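Local coordinates for TsrE (Streptomyces laurentii, PDB 7CWW), which probably acts as a cyclase in the biosynthesis of a thiopeptide antibiotic, at residues D8-L21 with H77-Q91. Numbering follows the deposited sequence.
Sequences DLTVSVPWSVQEDL and HVGPTIDAGDVFTYQ
V13 and V87 meet through their CG1 methyls, 3.8 Å apart, at the apolar centre of a small alpha+beta unit in which an antiparallel sheet of order 5-11, 52-61, 39-49 packs beside helices 15-35 and 65-78. The segment 77-91 leaves helix 65-78 and returns along the outer edge of strand 5-11. On one flank L21 CD2 touches both V78 CG1 (4.0 Å) and the H77 ring, the leucine and histidine side chains running antiparallel as they pass; V17 CG1 also approaches V78. On the other flank the F88 ring lies alongside V11: V11 CG1 is 4.0 Å from F88 CE1, while L9 CD1 reaches F88 CD1. Placed beside its own backbone N (chi1 -68°), V87 CG1 faces V13, and V87 CG2 sits over one face of the F88 ring.

Further out, the backbone takes over. S12 N donates to V87 O at 2.8 Å. Water 1 bridges T10 N and F88 O, and water 2 lies within hydrogen-bonding distance of S12 OG, V87 O and T89 O, though its protons may be shared otherwise. At the polar end, the D8 carboxylate, also salt-bridged to R56, is turned 78° from the Y90 ring and lies at its edge; Y90 OH donates to D8 OD2, but the modelled 2.3 Å is implausibly short and its exact value doubtful.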
loop_
_atom_site.group_PDB
_atom_site.type_symbol
_atom_site.label_atom_id
_atom_site.label_comp_id
_atom_site.label_asym_id
_atom_site.label_seq_id
_atom_site.Cartn_x
_atom_site.Cartn_y
_atom_site.Cartn_z
ATOM N N ASP A 8 -13.538 9.462 16.514
ATOM C CA ASP A 8 -12.243 9.589 15.846
ATOM C C ASP A 8 -11.251 10.129 16.865
ATOM O O ASP A 8 -11.421 11.245 17.365
ATOM C CB ASP A 8 -12.347 10.516 14.614
ATOM C CG ASP A 8 -11.016 10.676 13.858
ATOM O OD1 ASP A 8 -10.097 9.867 14.031
ATOM O OD2 ASP A 8 -10.893 11.630 13.065
ATOM N N LEU A 9 -10.228 9.339 17.183
ATOM C CA LEU A 9 -9.261 9.686 18.219
ATOM C C LEU A 9 -7.874 9.574 17.615
ATOM O O LEU A 9 -7.575 8.574 16.960
ATOM C CB LEU A 9 -9.400 8.741 19.433
ATOM C CG LEU A 9 -8.260 8.695 20.447
ATOM C CD1 LEU A 9 -8.047 10.100 21.007
ATOM C CD2 LEU A 9 -8.572 7.727 21.579
ATOM N N THR A 10 -7.031 10.586 17.818
ATOM C CA THR A 10 -5.665 10.541 17.310
ATOM C C THR A 10 -4.696 10.651 18.480
ATOM O O THR A 10 -4.906 11.440 19.411
ATOM C CB THR A 10 -5.382 11.638 16.247
ATOM O OG1 THR A 10 -5.598 12.942 16.789
ATOM C CG2 THR A 10 -6.293 11.449 14.996
ATOM N N VAL A 11 -3.656 9.821 18.446
ATOM C CA VAL A 11 -2.688 9.717 19.527
ATOM C C VAL A 11 -1.310 9.943 18.935
ATOM O O VAL A 11 -0.793 9.077 18.213
ATOM C CB VAL A 11 -2.752 8.362 20.235
ATOM C CG1 VAL A 11 -1.969 8.446 21.564
ATOM C CG2 VAL A 11 -4.219 7.944 20.427
ATOM N N SER A 12 -0.714 11.096 19.243
ATOM C CA SER A 12 0.509 11.565 18.586
ATOM C C SER A 12 1.712 11.133 19.410
ATOM O O SER A 12 2.192 11.856 20.284
ATOM C CB SER A 12 0.458 13.078 18.400
ATOM O OG SER A 12 -0.448 13.400 17.354
ATOM N N VAL A 13 2.198 9.929 19.132
ATOM C CA VAL A 13 3.356 9.346 19.810
ATOM C C VAL A 13 4.211 8.645 18.774
ATOM O O VAL A 13 3.751 8.377 17.647
ATOM C CB VAL A 13 2.934 8.346 20.907
ATOM C CG1 VAL A 13 2.118 9.045 21.983
ATOM C CG2 VAL A 13 2.150 7.189 20.281
ATOM N N PRO A 14 5.488 8.350 19.101
ATOM C CA PRO A 14 6.372 7.693 18.129
ATOM C C PRO A 14 5.778 6.415 17.537
ATOM O O PRO A 14 4.919 5.787 18.167
ATOM C CB PRO A 14 7.626 7.383 18.961
ATOM C CG PRO A 14 7.647 8.475 20.002
ATOM C CD PRO A 14 6.206 8.673 20.360
ATOM N N TRP A 15 6.241 6.019 16.341
ATOM C CA TRP A 15 5.688 4.845 15.661
ATOM C C TRP A 15 5.723 3.602 16.543
ATOM O O TRP A 15 4.769 2.816 16.559
ATOM C CB TRP A 15 6.453 4.561 14.365
ATOM C CG TRP A 15 6.475 5.685 13.374
ATOM C CD1 TRP A 15 7.557 6.465 13.042
ATOM C CD2 TRP A 15 5.388 6.140 12.563
ATOM N NE1 TRP A 15 7.198 7.390 12.088
ATOM C CE2 TRP A 15 5.876 7.205 11.766
ATOM C CE3 TRP A 15 4.046 5.758 12.433
ATOM C CZ2 TRP A 15 5.069 7.886 10.846
ATOM C CZ3 TRP A 15 3.239 6.438 11.520
ATOM C CH2 TRP A 15 3.758 7.491 10.737
ATOM N N SER A 16 6.833 3.373 17.247
ATOM C CA SER A 16 6.944 2.146 18.034
ATOM C C SER A 16 5.950 2.145 19.191
ATOM O O SER A 16 5.397 1.095 19.545
ATOM C CB SER A 16 8.368 1.984 18.556
ATOM O OG SER A 16 8.661 3.005 19.499
ATOM N N VAL A 17 5.708 3.318 19.784
ATOM C CA VAL A 17 4.748 3.426 20.877
ATOM C C VAL A 17 3.325 3.238 20.360
ATOM O O VAL A 17 2.479 2.658 21.055
ATOM C CB VAL A 17 4.928 4.774 21.594
ATOM C CG1 VAL A 17 3.921 4.925 22.739
ATOM C CG2 VAL A 17 6.355 4.903 22.118
ATOM N N GLN A 18 3.036 3.704 19.138
ATOM C CA GLN A 18 1.736 3.418 18.531
ATOM C C GLN A 18 1.478 1.925 18.487
ATOM O O GLN A 18 0.356 1.470 18.725
ATOM C CB GLN A 18 1.662 3.979 17.111
ATOM C CG GLN A 18 1.772 5.499 17.023
ATOM C CD GLN A 18 1.830 5.931 15.588
ATOM O OE1 GLN A 18 1.427 5.177 14.701
ATOM N NE2 GLN A 18 2.337 7.140 15.337
ATOM N N GLU A 19 2.507 1.145 18.158
ATOM C CA GLU A 19 2.325 -0.295 18.037
ATOM C C GLU A 19 2.002 -0.909 19.395
ATOM O O GLU A 19 1.052 -1.692 19.520
ATOM C CB GLU A 19 3.587 -0.912 17.427
ATOM C CG GLU A 19 3.557 -2.417 17.238
ATOM C CD GLU A 19 4.817 -2.917 16.544
ATOM O OE1 GLU A 19 5.206 -2.315 15.512
ATOM O OE2 GLU A 19 5.432 -3.884 17.056
ATOM N N ASP A 20 2.789 -0.565 20.424
ATOM C CA ASP A 20 2.519 -1.042 21.785
ATOM C C ASP A 20 1.097 -0.698 22.227
ATOM O O ASP A 20 0.374 -1.548 22.757
ATOM C CB ASP A 20 3.527 -0.438 22.770
ATOM C CG ASP A 20 4.953 -0.918 22.533
ATOM O OD1 ASP A 20 5.145 -2.078 22.102
ATOM O OD2 ASP A 20 5.885 -0.126 22.787
ATOM N N LEU A 21 0.688 0.564 22.036
ATOM C CA LEU A 21 -0.657 0.979 22.436
ATOM C C LEU A 21 -1.721 0.208 21.674
ATOM O O LEU A 21 -2.760 -0.173 22.231
ATOM C CB LEU A 21 -0.834 2.477 22.197
ATOM C CG LEU A 21 -0.066 3.399 23.127
ATOM C CD1 LEU A 21 -0.149 4.833 22.610
ATOM C CD2 LEU A 21 -0.646 3.265 24.527
ATOM N N HIS A 77 -0.760 3.482 30.275
ATOM C CA HIS A 77 0.228 2.599 29.667
ATOM C C HIS A 77 1.553 3.318 29.448
ATOM O O HIS A 77 2.616 2.809 29.821
ATOM C CB HIS A 77 -0.310 2.054 28.346
ATOM C CG HIS A 77 0.501 0.932 27.776
ATOM N ND1 HIS A 77 1.431 1.119 26.776
ATOM C CD2 HIS A 77 0.515 -0.391 28.061
ATOM C CE1 HIS A 77 1.982 -0.041 26.467
ATOM N NE2 HIS A 77 1.444 -0.974 27.233
ATOM N N VAL A 78 1.512 4.502 28.835
ATOM C CA VAL A 78 2.743 5.227 28.536
ATOM C C VAL A 78 3.431 5.712 29.805
ATOM O O VAL A 78 4.661 5.839 29.841
ATOM C CB VAL A 78 2.438 6.388 27.578
ATOM C CG1 VAL A 78 1.868 5.856 26.288
ATOM C CG2 VAL A 78 1.423 7.287 28.214
ATOM N N GLY A 79 2.669 5.982 30.860
ATOM C CA GLY A 79 3.234 6.474 32.093
ATOM C C GLY A 79 3.229 7.987 32.147
ATOM O O GLY A 79 2.887 8.664 31.174
ATOM N N PRO A 80 3.621 8.553 33.294
ATOM C CA PRO A 80 3.623 10.018 33.435
ATOM C C PRO A 80 4.665 10.720 32.580
ATOM O O PRO A 80 4.755 11.952 32.640
ATOM C CB PRO A 80 3.911 10.228 34.933
ATOM C CG PRO A 80 3.731 8.882 35.577
ATOM C CD PRO A 80 4.071 7.883 34.523
ATOM N N THR A 81 5.446 9.984 31.785
ATOM C CA THR A 81 6.509 10.607 31.003
ATOM C C THR A 81 5.942 11.514 29.911
ATOM O O THR A 81 6.351 12.674 29.790
ATOM C CB THR A 81 7.427 9.531 30.414
ATOM O OG1 THR A 81 8.295 10.119 29.440
ATOM C CG2 THR A 81 6.626 8.402 29.773
ATOM N N ILE A 82 4.987 11.015 29.117
ATOM C CA ILE A 82 4.427 11.831 28.043
ATOM C C ILE A 82 3.378 12.785 28.604
ATOM O O ILE A 82 2.904 12.646 29.734
ATOM C CB ILE A 82 3.840 10.963 26.922
ATOM C CG1 ILE A 82 2.495 10.400 27.359
ATOM C CG2 ILE A 82 4.808 9.857 26.543
ATOM C CD1 ILE A 82 1.601 10.021 26.214
ATOM N N ASP A 83 3.017 13.775 27.793
ATOM C CA ASP A 83 2.149 14.875 28.198
ATOM C C ASP A 83 0.786 14.681 27.552
ATOM O O ASP A 83 0.674 14.679 26.319
ATOM C CB ASP A 83 2.757 16.221 27.794
ATOM C CG ASP A 83 1.801 17.394 28.003
ATOM O OD1 ASP A 83 1.649 18.221 27.078
ATOM O OD2 ASP A 83 1.210 17.501 29.099
ATOM N N ALA A 84 -0.245 14.533 28.389
ATOM C CA ALA A 84 -1.592 14.259 27.893
ATOM C C ALA A 84 -2.117 15.396 27.026
ATOM O O ALA A 84 -2.732 15.159 25.981
ATOM C CB ALA A 84 -2.531 14.005 29.071
ATOM N N GLY A 85 -1.851 16.639 27.425
ATOM C CA GLY A 85 -2.294 17.785 26.655
ATOM C C GLY A 85 -1.585 17.992 25.338
ATOM O O GLY A 85 -1.920 18.935 24.618
ATOM N N ASP A 86 -0.615 17.142 25.000
ATOM C CA ASP A 86 0.067 17.201 23.716
ATOM C C ASP A 86 -0.206 15.994 22.828
ATOM O O ASP A 86 -0.239 16.135 21.606
ATOM C CB ASP A 86 1.582 17.343 23.933
ATOM C CG ASP A 86 2.392 16.919 22.721
ATOM O OD1 ASP A 86 2.588 17.742 21.802
ATOM O OD2 ASP A 86 2.818 15.744 22.677
ATOM N N VAL A 87 -0.429 14.812 23.400
ATOM C CA VAL A 87 -0.591 13.639 22.552
ATOM C C VAL A 87 -1.962 13.569 21.901
ATOM O O VAL A 87 -2.119 12.872 20.903
ATOM C CB VAL A 87 -0.335 12.337 23.323
ATOM C CG1 VAL A 87 1.138 12.248 23.683
ATOM C CG2 VAL A 87 -1.216 12.262 24.555
ATOM N N PHE A 88 -2.969 14.264 22.420
ATOM C CA PHE A 88 -4.301 14.108 21.858
ATOM C C PHE A 88 -4.715 15.243 20.923
ATOM O O PHE A 88 -5.879 15.278 20.517
ATOM C CB PHE A 88 -5.322 13.935 22.985
ATOM C CG PHE A 88 -5.134 12.657 23.762
ATOM C CD1 PHE A 88 -4.957 11.451 23.099
ATOM C CD2 PHE A 88 -5.086 12.670 25.147
ATOM C CE1 PHE A 88 -4.767 10.267 23.800
ATOM C CE2 PHE A 88 -4.893 11.497 25.855
ATOM C CZ PHE A 88 -4.733 10.292 25.182
ATOM N N THR A 89 -3.797 16.154 20.558
ATOM C CA THR A 89 -4.103 17.187 19.570
ATOM C C THR A 89 -4.857 16.568 18.401
ATOM O O THR A 89 -4.403 15.582 17.810
ATOM C CB THR A 89 -2.821 17.852 19.051
ATOM O OG1 THR A 89 -2.074 18.434 20.132
ATOM C CG2 THR A 89 -3.182 18.944 18.046
ATOM N N TYR A 90 -6.033 17.108 18.081
ATOM C CA TYR A 90 -6.889 16.418 17.122
ATOM C C TYR A 90 -6.434 16.691 15.694
ATOM O O TYR A 90 -6.271 17.843 15.288
ATOM C CB TYR A 90 -8.364 16.799 17.286
ATOM C CG TYR A 90 -9.236 16.001 16.325
ATOM C CD1 TYR A 90 -9.152 14.604 16.278
ATOM C CD2 TYR A 90 -10.098 16.637 15.435
ATOM C CE1 TYR A 90 -9.930 13.854 15.381
ATOM C CE2 TYR A 90 -10.875 15.905 14.537
ATOM C CZ TYR A 90 -10.788 14.515 14.513
ATOM O OH TYR A 90 -11.557 13.792 13.617
ATOM N N GLN A 91 -6.201 15.620 14.943
ATOM C CA GLN A 91 -5.829 15.702 13.537
ATOM C C GLN A 91 -6.998 15.169 12.718
ATOM O O GLN A 91 -7.288 13.964 12.775
ATOM C CB GLN A 91 -4.561 14.892 13.268
ATOM C CG GLN A 91 -3.342 15.399 14.058
ATOM C CD GLN A 91 -2.947 16.804 13.645
ATOM O OE1 GLN A 91 -3.287 17.252 12.550
ATOM N NE2 GLN A 91 -2.220 17.501 14.506
HETATM O O HOH W 1 -7.553 13.099 19.483
HETATM O O HOH W 2 -2.900 13.435 18.281
#